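Major royal jelly protein 1 (Apis mellifera, PDB 5YYL) is the most abundant protein of royal jelly, binds sterol, and probably serves as a nutrient for the larvae fed by nurse bees. Local coordinates at residues N63-S67 with T79-G85; S88-V92 with L104-P108. All coordinates share one frame; numbering follows the deposited sequence.

Interaction 1: N63-S67 with T79-G85; sequences NNYPS and TMLRYNG. With NAG (2-acetamido-2-deoxy-beta-D-glucopyranose), chain E.
P66 faces M80 as an antiparallel non-hydrogen-bonded pair, CA to CA 4.4 Å, while the short strand axes run at 119° to each other, so the two strands are strongly splayed. On one side of this pair S67 N donates to T79 O at 2.7 Å; on the other, L81 N donates to Y65 O at 2.9 Å. Beyond the strands the pairing passes to asparagine side chains. N63 sends ND2 to N84 O, which lies near the plane of its amide. N64 reaches G85 O with its own ND2 at 2.9 Å, from a position tilted out of the carbonyl plane, and Y42 OH bonds the OD1 of the same amide. The two asparagine amides thus take hold of the 84-85 backbone, beyond the paired strands. Y65 and Y83 form a T-shaped stack: the edge of Y65 points at the face of Y83, with centroids 5.5 Å apart and planes at 81°. The thioether of M80, its chain bent at chi2 and chi3, folds back over the 64-66 backbone, with SD near P66 N (3.6 Å). L81, on the same face as Y65, lays CD2 against S67 CB. The contact lies at the open end of the hairpin of strands 65-72 and 75-81, far from its turn; M388 of helix 385-389 touches both tyrosines, and strand 90-94 packs against T79 and M80 as the next strand of the sheet.

Interaction 2: S88-V92 with L104-P108; sequences SSLNV and LQPYP
L90 and Y107 both carry CG anti to the backbone N (chi1 -177° and -176°), which lays their side chains alongside each other, pointing the same way, with L90 CD2 4.1 Å from Y107 CD2, at the edge of the ring. V92 CG1 comes to the other ortho carbon, CD1, so the ring is flanked by two aliphatic branches; F77 adds an edge-to-face partner. V92 also runs beside Q105, its CG2 3.8 Å from Q105 NE2. The backbones form an antiparallel ladder in which V92 and Q105 are a hydrogen-bonded pair: V92 N donates to Q105 O and Q105 N returns the bond to V92 O. N91 and P106 come next as a non-hydrogen-bonded pair, and Y107 N then donates to L90 O at 2.9 Å. S88 OG, turned back within its own segment, donates to N91 OD1 and also rests on P106 CB at 3.4 Å. The N91 amide crosses L104 at about a right angle, its ND2 and CG meeting L104 CD1. Proline lacks an N-H, but P106 sits where the pairing asks for none, so the ladder continues past it. The contact is therefore backbone bonding with apolar cover, and the buried N91 amide has a partner at each end: S88 OG on its OD1 and, by a weak hydrogen bond, V78 O on its ND2.

Interactions 1 and 2 lie in one four-stranded antiparallel sheet whose strands follow each other in chain order: 65-72, 75-81, 90-94, 102-106. Interaction 1 joins the first two and interaction 2 the last two, in series along the chain, with centres about 11 Å apart on the same side of the chain's centre. The middle strands, 75-81 and 90-94, connect them: M80 O probably accepts a hydrogen bond from S89 OG, and M80 CE packs on L104 CD1. Four antiparallel strands in chain order are consistent with one blade of a beta-propeller, the clan to which the family belongs. Between them the two contacts join each outer strand, 65-72 and 102-106, to its inner neighbour.

Interaction 1: N63-S67 with T79-G85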
ATOM      1  N   ASN A  63      47.572  14.920  -4.358  1.00 43.63           N
ATOM      2  CA  ASN A  63      48.197  13.608  -4.153  1.00 42.98           C
ATOM      3  C   ASN A  63      47.217  12.496  -3.773  1.00 41.96           C
ATOM      4  O   ASN A  63      47.631  11.480  -3.213  1.00 41.23           O
ATOM      5  CB  ASN A  63      49.277  13.708  -3.059  1.00 43.22           C
ATOM      6  CG  ASN A  63      50.290  14.810  -3.313  1.00 41.49           C
ATOM      7  OD1 ASN A  63      50.480  15.278  -4.445  1.00 39.84           O
ATOM      8  ND2 ASN A  63      50.954  15.228  -2.248  1.00 40.77           N
ATOM      9  N   ASN A  64      45.930  12.668  -4.073  1.00 40.10           N
ATOM     10  CA  ASN A  64      44.929  11.662  -3.716  1.00 37.66           C
ATOM     11  C   ASN A  64      44.502  10.898  -4.954  1.00 35.64           C
ATOM     12  O   ASN A  64      43.907  11.466  -5.869  1.00 33.92           O
ATOM     13  CB  ASN A  64      43.747  12.297  -2.999  1.00 38.32           C
ATOM     14  CG  ASN A  64      44.074  12.638  -1.557  1.00 36.76           C
ATOM     15  OD1 ASN A  64      43.626  11.972  -0.624  1.00 32.62           O
ATOM     16  ND2 ASN A  64      44.898  13.660  -1.374  1.00 37.95           N
ATOM     17  N   TYR A  65      44.860   9.619  -4.982  1.00 35.70           N
ATOM     18  CA  TYR A  65      44.646   8.752  -6.133  1.00 36.53           C
ATOM     19  C   TYR A  65      43.934   7.491  -5.655  1.00 33.99           C
ATOM     20  O   TYR A  65      44.380   6.848  -4.681  1.00 34.01           O
ATOM     21  CB  TYR A  65      45.967   8.367  -6.795  1.00 41.09           C
ATOM     22  CG  TYR A  65      46.902   9.530  -7.054  1.00 47.58           C
ATOM     23  CD1 TYR A  65      46.606  10.491  -8.028  1.00 48.92           C
ATOM     24  CD2 TYR A  65      48.093   9.676  -6.318  1.00 51.70           C
ATOM     25  CE1 TYR A  65      47.463  11.557  -8.266  1.00 50.28           C
ATOM     26  CE2 TYR A  65      48.956  10.738  -6.550  1.00 53.48           C
ATOM     27  CZ  TYR A  65      48.636  11.677  -7.518  1.00 54.59           C
ATOM     28  OH  TYR A  65      49.494  12.736  -7.742  1.00 59.96           O
ATOM     29  N   PRO A  66      42.821   7.136  -6.318  1.00 30.08           N
ATOM     30  CA  PRO A  66      42.049   5.998  -5.835  1.00 28.44           C
ATOM     31  C   PRO A  66      42.607   4.679  -6.348  1.00 26.38           C
ATOM     32  O   PRO A  66      43.007   4.582  -7.495  1.00 26.72           O
ATOM     33  CB  PRO A  66      40.649   6.272  -6.392  1.00 29.31           C
ATOM     34  CG  PRO A  66      40.894   7.042  -7.652  1.00 29.63           C
ATOM     35  CD  PRO A  66      42.219   7.751  -7.518  1.00 28.86           C
ATOM     36  N   SER A  67      42.635   3.686  -5.484  1.00 26.28           N
ATOM     37  CA  SER A  67      43.154   2.370  -5.804  1.00 27.55           C
ATOM     38  C   SER A  67      42.017   1.379  -6.087  1.00 27.31           C
ATOM     39  O   SER A  67      42.054   0.675  -7.089  1.00 26.45           O
ATOM     40  CB  SER A  67      44.022   1.871  -4.650  1.00 29.08           C
ATOM     41  OG  SER A  67      44.547   0.590  -4.931  1.00 32.87           O
ATOM     42  N   THR A  79      39.235   3.466  -1.807  1.00 25.09           N
ATOM     43  CA  THR A  79      40.544   3.376  -1.155  1.00 24.02           C
ATOM     44  C   THR A  79      41.532   4.280  -1.853  1.00 24.53           C
ATOM     45  O   THR A  79      41.526   4.384  -3.074  1.00 22.11           O
ATOM     46  CB  THR A  79      41.132   1.963  -1.091  1.00 22.51           C
ATOM     47  OG1 THR A  79      41.609   1.570  -2.381  1.00 21.87           O
ATOM     48  CG2 THR A  79      40.137   0.984  -0.570  1.00 22.42           C
ATOM     49  N   MET A  80      42.374   4.930  -1.059  1.00 27.71           N
ATOM     50  CA  MET A  80      43.323   5.890  -1.589  1.00 31.25           C
ATOM     51  C   MET A  80      44.760   5.399  -1.365  1.00 34.06           C
ATOM     52  O   MET A  80      45.116   4.906  -0.265  1.00 31.18           O
ATOM     53  CB  MET A  80      43.108   7.255  -0.945  1.00 32.06           C
ATOM     54  CG  MET A  80      43.353   8.416  -1.900  1.00 33.52           C
ATOM     55  SD  MET A  80      42.091   8.728  -3.159  1.00 37.48           S
ATOM     56  CE  MET A  80      40.588   8.311  -2.271  1.00 34.68           C
ATOM     57  N   LEU A  81      45.560   5.510  -2.433  1.00 36.20           N
ATOM     58  CA  LEU A  81      46.995   5.233  -2.363  1.00 36.92           C
ATOM     59  C   LEU A  81      47.605   6.249  -1.417  1.00 38.39           C
ATOM     60  O   LEU A  81      47.442   7.460  -1.619  1.00 37.08           O
ATOM     61  CB  LEU A  81      47.670   5.373  -3.732  1.00 35.55           C
ATOM     62  CG  LEU A  81      47.362   4.323  -4.798  1.00 33.86           C
ATOM     63  CD1 LEU A  81      48.050   4.675  -6.101  1.00 32.85           C
ATOM     64  CD2 LEU A  81      47.753   2.947  -4.303  1.00 34.30           C
ATOM     65  N   ARG A  82      48.303   5.755  -0.399  1.00 39.58           N
ATOM     66  CA  ARG A  82      48.844   6.613   0.661  1.00 39.96           C
ATOM     67  C   ARG A  82      50.122   7.300   0.227  1.00 38.92           C
ATOM     68  O   ARG A  82      51.214   6.841   0.510  1.00 38.57           O
ATOM     69  CB  ARG A  82      49.080   5.819   1.944  1.00 39.50           C
ATOM     70  CG  ARG A  82      49.522   6.667   3.118  1.00 39.64           C
ATOM     71  CD  ARG A  82      48.368   7.457   3.747  1.00 38.29           C
ATOM     72  NE  ARG A  82      47.637   6.576   4.649  1.00 35.86           N
ATOM     73  CZ  ARG A  82      46.828   6.957   5.631  1.00 35.43           C
ATOM     74  NH1 ARG A  82      46.585   8.250   5.870  1.00 34.91           N
ATOM     75  NH2 ARG A  82      46.237   6.015   6.379  1.00 35.48           N
ATOM     76  N   TYR A  83      49.958   8.405  -0.475  1.00 41.51           N
ATOM     77  CA  TYR A  83      51.045   9.332  -0.711  1.00 46.05           C
ATOM     78  C   TYR A  83      51.127  10.334   0.456  1.00 47.99           C
ATOM     79  O   TYR A  83      50.396  10.214   1.443  1.00 44.82           O
ATOM     80  CB  TYR A  83      50.899  10.020  -2.072  1.00 47.78           C
ATOM     81  CG  TYR A  83      51.338   9.161  -3.237  1.00 50.19           C
ATOM     82  CD1 TYR A  83      52.400   9.548  -4.043  1.00 52.46           C
ATOM     83  CD2 TYR A  83      50.696   7.954  -3.533  1.00 52.05           C
ATOM     84  CE1 TYR A  83      52.811   8.771  -5.113  1.00 54.86           C
ATOM     85  CE2 TYR A  83      51.107   7.167  -4.602  1.00 53.37           C
ATOM     86  CZ  TYR A  83      52.165   7.585  -5.392  1.00 53.59           C
ATOM     87  OH  TYR A  83      52.599   6.830  -6.456  1.00 53.52           O
ATOM     88  N   ASN A  84      52.073  11.267   0.363  1.00 53.12           N
ATOM     89  CA  ASN A  84      52.137  12.431   1.253  1.00 53.15           C
ATOM     90  C   ASN A  84      50.938  13.335   0.934  1.00 50.98           C
ATOM     91  O   ASN A  84      50.745  13.749  -0.222  1.00 43.70           O
ATOM     92  CB  ASN A  84      53.471  13.192   1.109  1.00 55.60           C
ATOM     93  CG  ASN A  84      53.836  13.498  -0.349  1.00 62.27           C
ATOM     94  OD1 ASN A  84      54.166  12.586  -1.126  1.00 64.95           O
ATOM     95  ND2 ASN A  84      53.779  14.784  -0.727  1.00 61.93           N
ATOM     96  N   GLY A  85      50.122  13.594   1.959  1.00 50.20           N
ATOM     97  CA  GLY A  85      48.922  14.423   1.825  1.00 50.13           C
ATOM     98  C   GLY A  85      47.622  13.654   1.592  1.00 49.20           C
ATOM     99  O   GLY A  85      46.714  14.131   0.888  1.00 46.51           O
TER
HETATM  100  C1  NAG E   1      56.984  10.700  -0.741  1.00 80.39           C
HETATM  101  C2  NAG E   1      58.144  10.493   0.249  1.00 84.23           C
HETATM  102  C3  NAG E   1      58.510  11.827   0.916  1.00 87.08           C
HETATM  103  C4  NAG E   1      58.792  12.953  -0.080  1.00 87.31           C
HETATM  104  C5  NAG E   1      57.625  13.005  -1.083  1.00 86.91           C
HETATM  105  C6  NAG E   1      57.797  13.958  -2.263  1.00 86.08           C
HETATM  106  C7  NAG E   1      58.730   8.601   1.743  1.00 82.43           C
HETATM  107  C8  NAG E   1      58.273   7.712   2.866  1.00 81.91           C
HETATM  108  N2  NAG E   1      57.856   9.531   1.314  1.00 82.50           N
HETATM  109  O3  NAG E   1      59.657  11.666   1.758  1.00 89.85           O
HETATM  110  O4  NAG E   1      58.934  14.155   0.712  1.00 86.62           O
HETATM  111  O5  NAG E   1      57.405  11.712  -1.658  1.00 84.77           O
HETATM  112  O6  NAG E   1      59.028  13.696  -2.941  1.00 88.45           O
HETATM  113  O7  NAG E   1      59.841   8.450   1.266  1.00 80.41           O

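Interaction 2: S88-V92 with L104-P108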
ATOM      1  N   SER A  88      43.222   9.779   4.975  1.00 44.84           N
ATOM      2  CA  SER A  88      42.795   8.395   5.198  1.00 42.81           C
ATOM      3  C   SER A  88      42.891   7.584   3.938  1.00 41.40           C
ATOM      4  O   SER A  88      42.755   8.124   2.830  1.00 42.04           O
ATOM      5  CB  SER A  88      41.370   8.333   5.725  1.00 42.71           C
ATOM      6  OG  SER A  88      40.968   6.977   5.918  1.00 43.06           O
ATOM      7  N   SER A  89      43.127   6.283   4.125  1.00 39.63           N
ATOM      8  CA  SER A  89      43.266   5.354   3.005  1.00 38.23           C
ATOM      9  C   SER A  89      41.970   4.605   2.748  1.00 36.04           C
ATOM     10  O   SER A  89      41.510   4.577   1.619  1.00 38.50           O
ATOM     11  CB  SER A  89      44.387   4.356   3.249  1.00 36.47           C
ATOM     12  OG  SER A  89      44.616   3.635   2.059  1.00 37.01           O
ATOM     13  N   LEU A  90      41.417   3.988   3.787  1.00 31.83           N
ATOM     14  CA  LEU A  90      40.152   3.286   3.693  1.00 32.15           C
ATOM     15  C   LEU A  90      38.989   4.245   3.976  1.00 35.41           C
ATOM     16  O   LEU A  90      38.834   4.717   5.105  1.00 39.16           O
ATOM     17  CB  LEU A  90      40.128   2.108   4.669  1.00 29.44           C
ATOM     18  CG  LEU A  90      38.891   1.216   4.638  1.00 29.18           C
ATOM     19  CD1 LEU A  90      38.625   0.681   3.238  1.00 28.72           C
ATOM     20  CD2 LEU A  90      39.068   0.073   5.619  1.00 30.12           C
ATOM     21  N   ASN A  91      38.175   4.527   2.954  1.00 36.47           N
ATOM     22  CA  ASN A  91      37.053   5.488   3.062  1.00 37.19           C
ATOM     23  C   ASN A  91      35.722   4.971   2.522  1.00 36.47           C
ATOM     24  O   ASN A  91      35.681   3.959   1.837  1.00 34.90           O
ATOM     25  CB  ASN A  91      37.385   6.775   2.304  1.00 37.38           C
ATOM     26  CG  ASN A  91      38.810   7.207   2.512  1.00 36.98           C
ATOM     27  OD1 ASN A  91      39.236   7.381   3.651  1.00 36.01           O
ATOM     28  ND2 ASN A  91      39.563   7.352   1.423  1.00 36.19           N
ATOM     29  N   VAL A  92      34.645   5.687   2.865  1.00 36.49           N
ATOM     30  CA  VAL A  92      33.341   5.557   2.207  1.00 36.98           C
ATOM     31  C   VAL A  92      32.928   6.917   1.693  1.00 38.41           C
ATOM     32  O   VAL A  92      33.441   7.926   2.148  1.00 42.01           O
ATOM     33  CB  VAL A  92      32.223   4.989   3.109  1.00 35.65           C
ATOM     34  CG1 VAL A  92      32.544   3.570   3.518  1.00 37.73           C
ATOM     35  CG2 VAL A  92      31.996   5.838   4.335  1.00 35.73           C
ATOM     36  N   LEU A 104      34.835  12.205   0.988  1.00 44.99           N
ATOM     37  CA  LEU A 104      35.058  10.905   1.587  1.00 46.59           C
ATOM     38  C   LEU A 104      35.063  11.025   3.078  1.00 47.50           C
ATOM     39  O   LEU A 104      35.218  12.094   3.607  1.00 50.61           O
ATOM     40  CB  LEU A 104      36.400  10.323   1.143  1.00 47.63           C
ATOM     41  CG  LEU A 104      36.650  10.206  -0.356  1.00 46.08           C
ATOM     42  CD1 LEU A 104      37.845   9.294  -0.559  1.00 47.66           C
ATOM     43  CD2 LEU A 104      35.429   9.678  -1.094  1.00 44.73           C
ATOM     44  N   GLN A 105      34.941   9.895   3.744  1.00 46.96           N
ATOM     45  CA  GLN A 105      34.814   9.825   5.181  1.00 46.48           C
ATOM     46  C   GLN A 105      35.501   8.519   5.567  1.00 46.52           C
ATOM     47  O   GLN A 105      35.118   7.462   5.070  1.00 48.33           O
ATOM     48  CB  GLN A 105      33.329   9.809   5.545  1.00 49.80           C
ATOM     49  CG  GLN A 105      32.986   9.359   6.959  1.00 53.43           C
ATOM     50  CD  GLN A 105      31.643   8.656   7.014  1.00 53.58           C
ATOM     51  OE1 GLN A 105      30.668   9.127   6.429  1.00 55.22           O
ATOM     52  NE2 GLN A 105      31.589   7.515   7.705  1.00 53.22           N
ATOM     53  N   PRO A 106      36.523   8.580   6.433  1.00 43.51           N
ATOM     54  CA  PRO A 106      37.285   7.373   6.803  1.00 40.15           C
ATOM     55  C   PRO A 106      36.464   6.256   7.415  1.00 36.67           C
ATOM     56  O   PRO A 106      35.578   6.525   8.218  1.00 41.49           O
ATOM     57  CB  PRO A 106      38.266   7.903   7.852  1.00 41.16           C
ATOM     58  CG  PRO A 106      38.488   9.310   7.437  1.00 42.08           C
ATOM     59  CD  PRO A 106      37.152   9.804   6.964  1.00 41.77           C
ATOM     60  N   TYR A 107      36.768   5.017   7.052  1.00 35.20           N
ATOM     61  CA  TYR A 107      36.080   3.840   7.605  1.00 35.38           C
ATOM     62  C   TYR A 107      37.094   3.026   8.435  1.00 34.66           C
ATOM     63  O   TYR A 107      38.223   2.854   7.995  1.00 32.68           O
ATOM     64  CB  TYR A 107      35.494   2.980   6.467  1.00 33.22           C
ATOM     65  CG  TYR A 107      34.677   1.787   6.913  1.00 30.75           C
ATOM     66  CD1 TYR A 107      33.323   1.909   7.146  1.00 30.87           C
ATOM     67  CD2 TYR A 107      35.257   0.523   7.072  1.00 30.68           C
ATOM     68  CE1 TYR A 107      32.545   0.819   7.531  1.00 31.02           C
ATOM     69  CE2 TYR A 107      34.503  -0.577   7.480  1.00 31.00           C
ATOM     70  CZ  TYR A 107      33.145  -0.416   7.699  1.00 31.91           C
ATOM     71  OH  TYR A 107      32.370  -1.477   8.097  1.00 35.63           O
ATOM     72  N   PRO A 108      36.725   2.527   9.621  1.00 40.18           N
ATOM     73  CA  PRO A 108      35.436   2.773  10.293  1.00 43.92           C
ATOM     74  C   PRO A 108      35.301   4.200  10.840  1.00 49.31           C
ATOM     75  O   PRO A 108      34.284   4.851  10.622  1.00 53.68           O
ATOM     76  CB  PRO A 108      35.462   1.771  11.443  1.00 41.93           C
ATOM     77  CG  PRO A 108      36.260   0.625  10.916  1.00 41.18           C
ATOM     78  CD  PRO A 108      37.252   1.183   9.930  1.00 41.89           C
TER